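Local coordinates for cupin 2 conserved barrel domain protein (Leptotrichia buccalis, PDB 3RNS) that is of unknown function but belongs to the cupin superfamily, with a conserved beta-barrel domain, at residues V5-A10 against S200-A205; N14-I19 against Y62-N67; E69-N74 against S94-D99; G140-K145 against M158-G163. One frame throughout, in Å; residues are numbered along the deposited sequence.

In the fold
Two successive barrels of antiparallel strands carry these contacts. Interaction 3 joins neighbouring strands of the N-terminal half, and interaction 4 does the same in the C-terminal half; their centres lie about 34 Å apart, on opposite sides of the chain's centre. Interaction 1 brings residues 5-10 onto strand 199-203, in the six-stranded sheet that interaction 4 also reaches; interactions 2, 3 and 4 follow in series within the stretch of chain it spans. Interaction 2, about 17 Å from interaction 1 centre to centre, sets helix 15-18 against strand 59-65 and touches it through Phe15. Interactions 2 and 3 also meet, strand 67-72 following on 59-65. The N-terminal segment thus ties both halves together.

Interaction 1: V5-A10 against S200-A205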
loop_
_atom_site.group_PDB
_atom_site.type_symbol
_atom_site.label_atom_id
_atom_site.label_comp_id
_atom_site.label_asym_id
_atom_site.label_seq_id
_atom_site.Cartn_x
_atom_site.Cartn_y
_atom_site.Cartn_z
ATOM N N VAL A 5 -2.122 -1.165 15.414
ATOM C CA VAL A 5 -2.912 -0.559 14.357
ATOM C C VAL A 5 -3.302 0.823 14.843
ATOM O O VAL A 5 -3.982 0.969 15.857
ATOM C CB VAL A 5 -4.210 -1.361 14.012
ATOM C CG1 VAL A 5 -4.916 -0.725 12.762
ATOM C CG2 VAL A 5 -3.867 -2.803 13.767
ATOM N N LYS A 6 -2.872 1.842 14.119
ATOM C CA LYS A 6 -3.022 3.206 14.617
ATOM C C LYS A 6 -4.128 3.955 13.890
ATOM O O LYS A 6 -4.314 5.142 14.130
ATOM C CB LYS A 6 -1.675 3.921 14.558
ATOM C CG LYS A 6 -0.471 2.977 15.029
ATOM C CD LYS A 6 0.690 3.619 15.840
ATOM C CE LYS A 6 0.611 5.174 15.929
ATOM N NZ LYS A 6 1.889 5.863 16.297
ATOM N N ILE A 7 -4.843 3.262 12.998
ATOM C CA ILE A 7 -6.059 3.786 12.376
ATOM C C ILE A 7 -7.200 2.826 12.684
ATOM O O ILE A 7 -6.954 1.700 13.098
ATOM C CB ILE A 7 -5.888 4.007 10.844
ATOM C CG1 ILE A 7 -5.558 2.708 10.079
ATOM C CG2 ILE A 7 -4.794 5.042 10.577
ATOM C CD1 ILE A 7 -5.325 2.951 8.533
ATOM N N GLU A 8 -8.430 3.270 12.492
ATOM C CA GLU A 8 -9.608 2.426 12.639
ATOM C C GLU A 8 -9.625 1.253 11.638
ATOM O O GLU A 8 -9.295 1.447 10.466
ATOM C CB GLU A 8 -10.869 3.273 12.441
ATOM C CG GLU A 8 -11.470 3.786 13.760
ATOM C CD GLU A 8 -12.820 4.449 13.530
ATOM O OE1 GLU A 8 -13.838 4.027 14.146
ATOM O OE2 GLU A 8 -12.849 5.376 12.690
ATOM N N VAL A 9 -10.000 0.062 12.110
ATOM C CA VAL A 9 -10.152 -1.113 11.289
ATOM C C VAL A 9 -11.546 -1.236 10.671
ATOM O O VAL A 9 -12.491 -0.600 11.111
ATOM C CB VAL A 9 -9.759 -2.377 12.077
ATOM C CG1 VAL A 9 -8.397 -2.138 12.691
ATOM C CG2 VAL A 9 -10.822 -2.763 13.189
ATOM N N ALA A 10 -11.636 -2.027 9.593
ATOM C CA ALA A 10 -12.893 -2.430 8.981
ATOM C C ALA A 10 -13.684 -1.209 8.522
ATOM O O ALA A 10 -14.910 -1.183 8.656
ATOM C CB ALA A 10 -13.723 -3.300 9.958
ATOM N N SER A 200 -8.422 2.829 1.262
ATOM C CA SER A 200 -7.806 1.694 1.907
ATOM C C SER A 200 -8.591 1.272 3.122
ATOM O O SER A 200 -9.424 2.006 3.648
ATOM C CB SER A 200 -6.387 2.071 2.334
ATOM O OG SER A 200 -5.615 2.636 1.265
ATOM N N ALA A 201 -8.305 0.088 3.617
ATOM C CA ALA A 201 -8.893 -0.395 4.867
ATOM C C ALA A 201 -7.984 -1.417 5.526
ATOM O O ALA A 201 -7.222 -2.149 4.860
ATOM C CB ALA A 201 -10.338 -1.036 4.602
ATOM N N VAL A 202 -8.128 -1.548 6.831
ATOM C CA VAL A 202 -7.421 -2.579 7.568
ATOM C C VAL A 202 -8.360 -3.739 7.890
ATOM O O VAL A 202 -9.456 -3.536 8.414
ATOM C CB VAL A 202 -6.776 -2.029 8.875
ATOM C CG1 VAL A 202 -6.122 -3.174 9.699
ATOM C CG2 VAL A 202 -5.739 -0.990 8.518
ATOM N N LEU A 203 -7.923 -4.956 7.571
ATOM C CA LEU A 203 -8.631 -6.168 7.913
ATOM C C LEU A 203 -7.806 -6.749 9.029
ATOM O O LEU A 203 -6.695 -7.232 8.777
ATOM C CB LEU A 203 -8.717 -7.139 6.713
ATOM C CG LEU A 203 -9.024 -6.544 5.329
ATOM C CD1 LEU A 203 -8.960 -7.635 4.214
ATOM C CD2 LEU A 203 -10.374 -5.881 5.389
ATOM N N PRO A 204 -8.335 -6.724 10.260
ATOM C CA PRO A 204 -7.552 -7.125 11.431
ATOM C C PRO A 204 -7.260 -8.617 11.582
ATOM O O PRO A 204 -8.036 -9.483 11.132
ATOM C CB PRO A 204 -8.383 -6.618 12.602
ATOM C CG PRO A 204 -9.784 -6.669 12.086
ATOM C CD PRO A 204 -9.708 -6.355 10.619
ATOM N N ALA A 205 -6.157 -8.882 12.275
ATOM C CA ALA A 205 -5.597 -10.220 12.454
ATOM C C ALA A 205 -6.614 -11.116 13.111
ATOM O O ALA A 205 -7.332 -10.675 13.984
ATOM C CB ALA A 205 -4.299 -10.173 13.343
HETATM O O HOH W 1 -9.836 0.458 8.122
#
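Val202 sits opposite three side chains of the N-terminal segment 5-10, and its two methyl groups divide them. CG1 of Val202, anti to the backbone N (chi1 176°), meets CG1 of Val5 tip to tip at 4.1 Å. The same methyl also touches Val9 CG1, at 3.9 Å, the two valines crossing obliquely. CG2 of Val202 is left to Ile7, whose CD1 approaches it to 4.0 Å with Ile7 CG1 equally near. The other branch of Val9, CG2, reaches over to the ring of Pro204, 4.2 Å from its CG.

The backbone of Val202 is engaged at both polar atoms. Ala10 N donates to Val202 O over 2.9 Å, nearly straight (162°) and in the carbonyl plane, while a water accepts from Val202 N and donates to Glu8 O. Residues 5-10, with no regular strand of their own, pass across strand 199-203 and meet its backbone at Val202.

Ser200 bonds to Ile13 of strand 13-14, whereas Ala201 and Leu203 pair with strand 174-180 on the other side. Ile7 rests on Phe15 of helix 15-18, and the backbone of Lys6 bonds to Ile31, linking the C-terminal cupin barrel to strand 26-33 of the N-terminal half.

Interaction 2: N14-I19 against Y62-N67; sequences NFNRLI and YCFNGN
Asn16, on the single-turn helix 15-18, comes opposite Phe64 of strand 59-65, their CA atoms 7.3 Å apart. The turn is closed by Asn14 at the N-cap: its carbonyl O accepts from both Arg17 N and Leu18 N, and its side-chain OD1 takes a weak capping bond from Asn16 N.

The Phe64 side chain buries the most area in the contact. Chi1 of 64° sets CG between the backbone N and the carbonyl carbon; further out, CE2 of the ring lies 3.5 Å from Phe15 CB. Ile19 CG2 comes to the ring edge, 3.9 Å from CZ of Phe64. An alanine in place of Phe64 would probably leave Phe15 CB and Ile19 CG2 without their partner and open a gap between helix and strand. Asn16 ND2 gives a weak hydrogen bond to Asn65 OD1 (3.3 Å), the two amide planes 86° apart. The other amide ends are held from outside: Lys102 NZ donates to Asn16 OD1 and to Ile19 O, and Asn65 ND2 donates to Asn100 O.

Phe15, Ile19 and Phe64 all pack on Leu41 of strand 37-44, and Phe15 reaches Leu176 of strand 174-180, placing the helix between the two halves.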
loop_
_atom_site.group_PDB
_atom_site.type_symbol
_atom_site.label_atom_id
_atom_site.label_comp_id
_atom_site.label_asym_id
_atom_site.label_seq_id
_atom_site.Cartn_x
_atom_site.Cartn_y
_atom_site.Cartn_z
ATOM N N ASN A 14 -9.604 7.307 3.056
ATOM C CA ASN A 14 -8.912 7.917 1.953
ATOM C C ASN A 14 -7.568 8.541 2.408
ATOM O O ASN A 14 -7.568 9.608 2.992
ATOM C CB ASN A 14 -9.825 8.949 1.318
ATOM C CG ASN A 14 -9.194 9.702 0.181
ATOM O OD1 ASN A 14 -8.077 9.449 -0.242
ATOM N ND2 ASN A 14 -9.915 10.730 -0.281
ATOM N N PHE A 15 -6.441 7.887 2.097
ATOM C CA PHE A 15 -5.116 8.379 2.577
ATOM C C PHE A 15 -4.785 9.726 2.001
ATOM O O PHE A 15 -4.147 10.531 2.662
ATOM C CB PHE A 15 -3.987 7.371 2.273
ATOM C CG PHE A 15 -4.065 6.120 3.101
ATOM C CD1 PHE A 15 -4.860 6.064 4.231
ATOM C CD2 PHE A 15 -3.336 5.000 2.762
ATOM C CE1 PHE A 15 -4.878 4.930 5.037
ATOM C CE2 PHE A 15 -3.360 3.879 3.549
ATOM C CZ PHE A 15 -4.128 3.828 4.678
ATOM N N ASN A 16 -5.263 9.993 0.784
ATOM C CA ASN A 16 -5.075 11.305 0.230
ATOM C C ASN A 16 -5.656 12.456 1.122
ATOM O O ASN A 16 -5.099 13.551 1.221
ATOM C CB ASN A 16 -5.611 11.370 -1.222
ATOM C CG ASN A 16 -4.597 12.002 -2.142
ATOM O OD1 ASN A 16 -3.958 13.045 -1.805
ATOM N ND2 ASN A 16 -4.319 11.297 -3.254
ATOM N N ARG A 17 -6.740 12.170 1.820
ATOM C CA ARG A 17 -7.335 13.124 2.717
ATOM C C ARG A 17 -6.697 12.984 4.094
ATOM O O ARG A 17 -6.641 13.944 4.837
ATOM C CB ARG A 17 -8.862 12.846 2.827
ATOM C CG ARG A 17 -9.581 13.675 3.791
ATOM C CD ARG A 17 -9.526 15.161 3.292
ATOM N NE ARG A 17 -10.164 16.066 4.232
ATOM C CZ ARG A 17 -9.599 16.581 5.306
ATOM N NH1 ARG A 17 -8.336 16.321 5.638
ATOM N NH2 ARG A 17 -10.305 17.386 6.055
ATOM N N LEU A 18 -6.294 11.773 4.468
ATOM C CA LEU A 18 -5.791 11.532 5.848
ATOM C C LEU A 18 -4.505 12.259 6.083
ATOM O O LEU A 18 -4.289 12.774 7.150
ATOM C CB LEU A 18 -5.567 10.061 6.131
ATOM C CG LEU A 18 -5.215 9.684 7.584
ATOM C CD1 LEU A 18 -6.294 10.054 8.649
ATOM C CD2 LEU A 18 -4.986 8.232 7.598
ATOM N N ILE A 19 -3.644 12.322 5.086
ATOM C CA ILE A 19 -2.306 12.895 5.280
ATOM C C ILE A 19 -2.050 13.965 4.224
ATOM O O ILE A 19 -2.204 13.750 3.017
ATOM C CB ILE A 19 -1.159 11.808 5.306
ATOM C CG1 ILE A 19 0.165 12.406 5.801
ATOM C CG2 ILE A 19 -0.955 11.097 3.893
ATOM C CD1 ILE A 19 1.159 11.393 6.430
ATOM N N TYR A 62 4.675 2.722 -2.282
ATOM C CA TYR A 62 3.570 2.892 -3.241
ATOM C C TYR A 62 3.184 4.361 -3.249
ATOM O O TYR A 62 2.892 4.948 -2.185
ATOM C CB TYR A 62 2.374 1.991 -2.870
ATOM C CG TYR A 62 1.188 2.241 -3.779
ATOM C CD1 TYR A 62 1.238 1.861 -5.127
ATOM C CD2 TYR A 62 0.080 2.941 -3.351
ATOM C CE1 TYR A 62 0.222 2.124 -5.988
ATOM C CE2 TYR A 62 -0.991 3.199 -4.242
ATOM C CZ TYR A 62 -0.887 2.795 -5.553
ATOM O OH TYR A 62 -1.871 3.013 -6.461
ATOM N N CYS A 63 3.207 4.986 -4.425
ATOM C CA CYS A 63 2.911 6.413 -4.549
ATOM C C CYS A 63 1.438 6.608 -4.867
ATOM O O CYS A 63 0.918 6.064 -5.871
ATOM C CB CYS A 63 3.786 7.033 -5.641
ATOM S SG CYS A 63 3.413 8.714 -5.987
ATOM N N PHE A 64 0.751 7.361 -4.017
ATOM C CA PHE A 64 -0.650 7.646 -4.221
ATOM C C PHE A 64 -0.969 9.127 -4.504
ATOM O O PHE A 64 -2.136 9.515 -4.521
ATOM C CB PHE A 64 -1.477 7.041 -3.047
ATOM C CG PHE A 64 -1.210 7.633 -1.673
ATOM C CD1 PHE A 64 -0.223 7.097 -0.818
ATOM C CD2 PHE A 64 -2.027 8.658 -1.186
ATOM C CE1 PHE A 64 -0.037 7.622 0.405
ATOM C CE2 PHE A 64 -1.849 9.158 0.075
ATOM C CZ PHE A 64 -0.849 8.663 0.870
ATOM N N ASN A 65 0.048 9.938 -4.765
ATOM C CA ASN A 65 -0.162 11.337 -5.161
ATOM C C ASN A 65 1.148 11.901 -5.607
ATOM O O ASN A 65 2.196 11.711 -4.943
ATOM C CB ASN A 65 -0.662 12.246 -4.007
ATOM C CG ASN A 65 -1.380 13.523 -4.515
ATOM O OD1 ASN A 65 -2.502 13.458 -4.995
ATOM N ND2 ASN A 65 -0.747 14.685 -4.347
ATOM N N GLY A 66 1.067 12.666 -6.686
ATOM C CA GLY A 66 2.173 13.491 -7.105
ATOM C C GLY A 66 3.265 12.771 -7.837
ATOM O O GLY A 66 3.073 11.678 -8.384
ATOM N N ASN A 67 4.431 13.411 -7.839
ATOM C CA ASN A 67 5.569 13.008 -8.643
ATOM C C ASN A 67 6.801 13.264 -7.861
ATOM O O ASN A 67 6.872 14.292 -7.249
ATOM C CB ASN A 67 5.693 13.914 -9.895
ATOM C CG ASN A 67 4.610 13.665 -10.886
ATOM O OD1 ASN A 67 4.635 12.663 -11.610
ATOM N ND2 ASN A 67 3.624 14.554 -10.914
#

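Interaction 3: E69-N74 against S94-D99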
loop_
_atom_site.group_PDB
_atom_site.type_symbol
_atom_site.label_atom_id
_atom_site.label_comp_id
_atom_site.label_asym_id
_atom_site.label_seq_id
_atom_site.Cartn_x
_atom_site.Cartn_y
_atom_site.Cartn_z
ATOM N N GLU A 69 11.396 12.013 -7.399
ATOM C CA GLU A 69 12.631 11.408 -7.877
ATOM C C GLU A 69 13.326 10.693 -6.711
ATOM O O GLU A 69 13.389 11.233 -5.598
ATOM C CB GLU A 69 13.526 12.485 -8.480
ATOM C CG GLU A 69 12.804 13.292 -9.566
ATOM C CD GLU A 69 13.724 14.204 -10.408
ATOM O OE1 GLU A 69 14.542 14.962 -9.841
ATOM O OE2 GLU A 69 13.605 14.172 -11.660
ATOM N N ILE A 70 13.808 9.477 -6.962
ATOM C CA ILE A 70 14.515 8.714 -5.954
ATOM C C ILE A 70 15.927 8.575 -6.448
ATOM O O ILE A 70 16.130 8.236 -7.602
ATOM C CB ILE A 70 13.934 7.304 -5.745
ATOM C CG1 ILE A 70 12.405 7.268 -5.941
ATOM C CG2 ILE A 70 14.276 6.798 -4.341
ATOM C CD1 ILE A 70 11.592 7.665 -4.719
ATOM N N PHE A 71 16.903 8.875 -5.608
ATOM C CA PHE A 71 18.285 8.696 -5.987
ATOM C C PHE A 71 18.815 7.633 -5.079
ATOM O O PHE A 71 18.906 7.852 -3.883
ATOM C CB PHE A 71 19.079 9.976 -5.816
ATOM C CG PHE A 71 18.494 11.157 -6.540
ATOM C CD1 PHE A 71 18.958 11.526 -7.798
ATOM C CD2 PHE A 71 17.478 11.916 -5.947
ATOM C CE1 PHE A 71 18.419 12.633 -8.454
ATOM C CE2 PHE A 71 16.926 13.011 -6.590
ATOM C CZ PHE A 71 17.395 13.376 -7.849
ATOM N N ILE A 72 19.104 6.466 -5.645
ATOM C CA ILE A 72 19.617 5.327 -4.886
ATOM C C ILE A 72 21.077 5.219 -5.238
ATOM O O ILE A 72 21.413 5.116 -6.428
ATOM C CB ILE A 72 18.919 3.987 -5.264
ATOM C CG1 ILE A 72 17.439 4.205 -5.591
ATOM C CG2 ILE A 72 19.093 2.965 -4.147
ATOM C CD1 ILE A 72 16.583 2.945 -5.549
ATOM N N GLU A 73 21.938 5.241 -4.216
ATOM C CA GLU A 73 23.382 5.278 -4.412
ATOM C C GLU A 73 23.670 5.948 -5.765
ATOM O O GLU A 73 24.296 5.346 -6.652
ATOM C CB GLU A 73 24.015 3.859 -4.381
ATOM C CG GLU A 73 23.827 3.013 -3.088
ATOM C CD GLU A 73 24.745 3.395 -1.920
ATOM O OE1 GLU A 73 25.990 3.446 -2.105
ATOM O OE2 GLU A 73 24.221 3.594 -0.801
ATOM N N ASN A 74 23.180 7.182 -5.932
ATOM C CA ASN A 74 23.474 7.997 -7.133
ATOM C C ASN A 74 22.880 7.443 -8.434
ATOM O O ASN A 74 23.601 7.255 -9.420
ATOM C CB ASN A 74 24.998 8.187 -7.311
ATOM C CG ASN A 74 25.531 9.442 -6.625
ATOM O OD1 ASN A 74 24.907 10.000 -5.711
ATOM N ND2 ASN A 74 26.710 9.888 -7.068
ATOM N N SER A 94 17.742 8.947 -1.276
ATOM C CA SER A 94 16.971 10.110 -0.944
ATOM C C SER A 94 15.736 10.064 -1.823
ATOM O O SER A 94 15.767 9.449 -2.906
ATOM C CB SER A 94 17.786 11.395 -1.176
ATOM O OG SER A 94 18.234 11.473 -2.524
ATOM N N ILE A 95 14.665 10.704 -1.351
ATOM C CA ILE A 95 13.414 10.899 -2.126
ATOM C C ILE A 95 13.046 12.388 -2.169
ATOM O O ILE A 95 12.863 13.009 -1.102
ATOM C CB ILE A 95 12.240 10.152 -1.519
ATOM C CG1 ILE A 95 12.586 8.657 -1.342
ATOM C CG2 ILE A 95 10.984 10.290 -2.386
ATOM C CD1 ILE A 95 11.410 7.804 -0.801
ATOM N N GLU A 96 12.966 12.945 -3.380
ATOM C CA GLU A 96 12.646 14.351 -3.594
ATOM C C GLU A 96 11.261 14.486 -4.196
ATOM O O GLU A 96 10.891 13.805 -5.148
ATOM C CB GLU A 96 13.674 15.029 -4.513
ATOM C CG GLU A 96 15.085 15.036 -3.974
ATOM C CD GLU A 96 16.094 15.882 -4.830
ATOM O OE1 GLU A 96 17.275 16.006 -4.426
ATOM O OE2 GLU A 96 15.705 16.414 -5.891
ATOM N N ALA A 97 10.485 15.379 -3.628
ATOM C CA ALA A 97 9.167 15.694 -4.154
ATOM C C ALA A 97 9.250 16.808 -5.221
ATOM O O ALA A 97 9.737 17.891 -4.932
ATOM C CB ALA A 97 8.254 16.135 -2.989
ATOM N N ARG A 98 8.724 16.550 -6.425
ATOM C CA ARG A 98 8.636 17.550 -7.497
ATOM C C ARG A 98 7.359 18.366 -7.388
ATOM O O ARG A 98 7.270 19.448 -7.906
ATOM C CB ARG A 98 8.679 16.865 -8.869
ATOM C CG ARG A 98 10.015 16.206 -9.123
ATOM C CD ARG A 98 11.106 17.240 -9.449
ATOM N NE ARG A 98 12.293 17.005 -8.626
ATOM C CZ ARG A 98 12.660 17.712 -7.573
ATOM N NH1 ARG A 98 11.982 18.777 -7.177
ATOM N NH2 ARG A 98 13.744 17.349 -6.918
ATOM N N ASP A 99 6.371 17.807 -6.710
ATOM C CA ASP A 99 5.122 18.469 -6.353
ATOM C C ASP A 99 4.714 17.829 -4.990
ATOM O O ASP A 99 5.600 17.388 -4.235
ATOM C CB ASP A 99 4.092 18.213 -7.448
ATOM C CG ASP A 99 3.926 16.743 -7.741
ATOM O OD1 ASP A 99 4.201 15.912 -6.819
ATOM O OD2 ASP A 99 3.528 16.416 -8.889
#
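Glu69 to Phe71 pair with Ser94 to Glu96 as the two inner strands of a four-stranded antiparallel sheet, their short segments running at 162° to each other. Glu69 and Glu96 form a hydrogen-bonded pair, with Glu96 N to Glu69 O at 2.8 Å and Glu69 N to Glu96 O at 2.9 Å. Phe71 and Ser94 form the next one: Phe71 N donates to Ser94 O over 3.0 Å, and Ser94 N returns a bond to Phe71 O.

Between them stands the non-hydrogen-bonded pair Ile70 and Ile95, whose side chains lie side by side and point the same way, Ile70 CD1 touching Ile95 CG2 at 3.6 Å. This apolar face looks into the barrel, where Ile70 packs on Leu85 and Ile87 of strand 83-87 in the opposing sheet. Strand order in this sheet matches that of the C-terminal four-stranded sheet, consistent with two cupin-like barrels in one chain.

The other face carries Glu69, Phe71, Ser94 and Glu96. CE2 of Phe71 approaches Glu96 CD to 3.5 Å, ring and carboxylate planes 58° apart. Arg98, its chain bent at chi2 and chi3, turns back to both acids: NE makes a weak, salt-bridging bond to Glu69 OE1 at 3.3 Å, carboxylate and guanidinium planes 89° apart, and NH2 lies against Glu96 OE2 in a salt bridge of doubtful, too-short length. An alanine in place of Arg98 would take the positive charge from beside Glu69 OE1 and Glu96 OE2, 4.4 Å apart, and probably leave their like charges less well balanced. Arg98 NH1 bridges to Asp47, and Glu69 OE2 to Lys76.

Interaction 4: G140-K145 against M158-G163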
loop_
_atom_site.group_PDB
_atom_site.type_symbol
_atom_site.label_atom_id
_atom_site.label_comp_id
_atom_site.label_asym_id
_atom_site.label_seq_id
_atom_site.Cartn_x
_atom_site.Cartn_y
_atom_site.Cartn_z
ATOM N N GLY A 140 -14.575 -13.589 -15.390
ATOM C CA GLY A 140 -15.000 -14.622 -14.436
ATOM C C GLY A 140 -13.886 -15.052 -13.494
ATOM O O GLY A 140 -14.073 -16.008 -12.768
ATOM N N LYS A 141 -12.757 -14.324 -13.481
ATOM C CA LYS A 141 -11.544 -14.775 -12.786
ATOM C C LYS A 141 -11.016 -13.779 -11.768
ATOM O O LYS A 141 -11.323 -12.586 -11.822
ATOM C CB LYS A 141 -10.445 -15.098 -13.793
ATOM C CG LYS A 141 -10.828 -16.267 -14.630
ATOM C CD LYS A 141 -10.044 -16.423 -15.853
ATOM C CE LYS A 141 -10.578 -17.585 -16.661
ATOM N NZ LYS A 141 -9.917 -17.440 -18.014
ATOM N N ILE A 142 -10.250 -14.320 -10.822
ATOM C CA ILE A 142 -9.373 -13.549 -9.911
ATOM C C ILE A 142 -7.942 -13.869 -10.328
ATOM O O ILE A 142 -7.597 -15.048 -10.501
ATOM C CB ILE A 142 -9.555 -13.973 -8.473
ATOM C CG1 ILE A 142 -11.004 -13.768 -8.030
ATOM C CG2 ILE A 142 -8.584 -13.188 -7.503
ATOM C CD1 ILE A 142 -11.337 -14.174 -6.541
ATOM N N VAL A 143 -7.156 -12.838 -10.611
ATOM C CA VAL A 143 -5.751 -13.013 -11.003
ATOM C C VAL A 143 -4.941 -12.426 -9.892
ATOM O O VAL A 143 -5.163 -11.273 -9.513
ATOM C CB VAL A 143 -5.387 -12.252 -12.291
ATOM C CG1 VAL A 143 -3.902 -12.541 -12.657
ATOM C CG2 VAL A 143 -6.370 -12.651 -13.408
ATOM N N SER A 144 -4.028 -13.211 -9.341
ATOM C CA SER A 144 -3.232 -12.764 -8.185
ATOM C C SER A 144 -1.735 -12.892 -8.521
ATOM O O SER A 144 -1.310 -13.873 -9.091
ATOM C CB SER A 144 -3.637 -13.578 -6.936
ATOM O OG SER A 144 -2.655 -13.661 -5.902
ATOM N N LYS A 145 -0.950 -11.861 -8.206
ATOM C CA LYS A 145 0.497 -11.864 -8.420
ATOM C C LYS A 145 1.141 -11.425 -7.122
ATOM O O LYS A 145 0.926 -10.277 -6.652
ATOM C CB LYS A 145 0.918 -10.856 -9.467
ATOM C CG LYS A 145 0.791 -11.234 -10.878
ATOM C CD LYS A 145 1.959 -10.652 -11.716
ATOM C CE LYS A 145 1.723 -10.928 -13.213
ATOM N NZ LYS A 145 2.035 -9.728 -14.039
HETATM N N MSE A 158 -4.047 -8.065 -6.876
HETATM C CA MSE A 158 -5.114 -8.938 -7.390
HETATM C C MSE A 158 -6.103 -8.179 -8.223
HETATM O O MSE A 158 -6.396 -7.031 -7.917
HETATM C CB MSE A 158 -5.876 -9.612 -6.241
HETATM C CG MSE A 158 -4.952 -10.121 -5.101
HETATM SE SE MSE A 158 -5.976 -11.017 -3.653
HETATM C CE MSE A 158 -6.625 -12.511 -4.598
ATOM N N SER A 159 -6.586 -8.807 -9.289
ATOM C CA SER A 159 -7.732 -8.300 -10.063
ATOM C C SER A 159 -8.913 -9.246 -9.882
ATOM O O SER A 159 -8.729 -10.497 -9.827
ATOM C CB SER A 159 -7.392 -8.146 -11.552
ATOM O OG SER A 159 -7.173 -9.419 -12.173
ATOM N N PHE A 160 -10.107 -8.666 -9.745
ATOM C CA PHE A 160 -11.334 -9.432 -9.522
ATOM C C PHE A 160 -12.291 -9.001 -10.649
ATOM O O PHE A 160 -12.553 -7.792 -10.830
ATOM C CB PHE A 160 -12.029 -9.061 -8.199
ATOM C CG PHE A 160 -11.384 -9.585 -6.959
ATOM C CD1 PHE A 160 -10.176 -9.063 -6.504
ATOM C CD2 PHE A 160 -12.034 -10.557 -6.172
ATOM C CE1 PHE A 160 -9.598 -9.538 -5.302
ATOM C CE2 PHE A 160 -11.447 -11.014 -4.987
ATOM C CZ PHE A 160 -10.231 -10.528 -4.583
ATOM N N TRP A 161 -12.792 -9.963 -11.410
ATOM C CA TRP A 161 -13.888 -9.684 -12.312
ATOM C C TRP A 161 -15.167 -9.591 -11.483
ATOM O O TRP A 161 -15.354 -10.327 -10.515
ATOM C CB TRP A 161 -14.009 -10.785 -13.369
ATOM C CG TRP A 161 -14.888 -10.398 -14.477
ATOM C CD1 TRP A 161 -16.229 -10.692 -14.602
ATOM C CD2 TRP A 161 -14.525 -9.652 -15.647
ATOM N NE1 TRP A 161 -16.699 -10.188 -15.779
ATOM C CE2 TRP A 161 -15.688 -9.515 -16.425
ATOM C CE3 TRP A 161 -13.319 -9.101 -16.117
ATOM C CZ2 TRP A 161 -15.692 -8.846 -17.667
ATOM C CZ3 TRP A 161 -13.328 -8.389 -17.322
ATOM C CH2 TRP A 161 -14.509 -8.294 -18.100
ATOM N N LYS A 162 -16.062 -8.707 -11.889
ATOM C CA LYS A 162 -17.368 -8.561 -11.239
ATOM C C LYS A 162 -18.033 -9.903 -10.994
ATOM O O LYS A 162 -18.066 -10.761 -11.881
ATOM C CB LYS A 162 -18.257 -7.708 -12.133
ATOM C CG LYS A 162 -19.644 -7.569 -11.607
ATOM C CD LYS A 162 -20.498 -6.813 -12.536
ATOM C CE LYS A 162 -21.880 -6.659 -11.941
ATOM N NZ LYS A 162 -22.704 -5.969 -12.963
ATOM N N GLY A 163 -18.540 -10.114 -9.787
ATOM C CA GLY A 163 -19.140 -11.393 -9.422
ATOM C C GLY A 163 -18.208 -12.353 -8.752
ATOM O O GLY A 163 -18.662 -13.338 -8.214
HETATM O O HOH W 2 -9.753 -10.574 -13.203
#
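Ile142 lies beside Phe160, the two side chains pointing the same way from adjoining strands. Its CG2 methyl sits over one face of the Phe160 ring, 4.2 Å from the centroid and only 7° off the ring normal, a CH-pi contact. The longer branch reaches the ring too, with Ile142 CD1 3.5 Å from Phe160 CE2. CG2 of Ile142 is also met by the selenomethionine Met158, whose CE comes to 3.6 Å; the bend at the end of that chain (chi3 66°) places this methyl, which also touches Ser144 CB.

Ser159 and Val143 occupy the opposite face of the sheet, Ser159 OG lying 3.4 Å from Val143 CB. At the loop end, the backbone N of Gly140 lies over one face of the Trp161 ring, 3.3 Å from its CG.

Main-chain bonds fix this register. Val143 and Ser159 exchange two hydrogen bonds, N to O in both directions, and Trp161 N donates to Lys141 O over 3.0 Å. A water adds a bridge, donating to Lys141 O and Ser159 OG, and Ser159 OG is also hydrogen-bonded to Glu136 O.

Further out, Phe160 stacks on Phe218, and both Ile142 and Phe160 pack on Leu166 of strand 165-169. The backbones of Met158 and Phe160 bond to Met220 and Phe218, so strand 153-160 has strand 218-225 on its far side.

Strands 142-150 and 153-160 thus make an antiparallel beta hairpin, 142-150 outermost in a six-stranded sheet and the Ile142-Phe160 face turned to the second sheet, as in the cupin barrel.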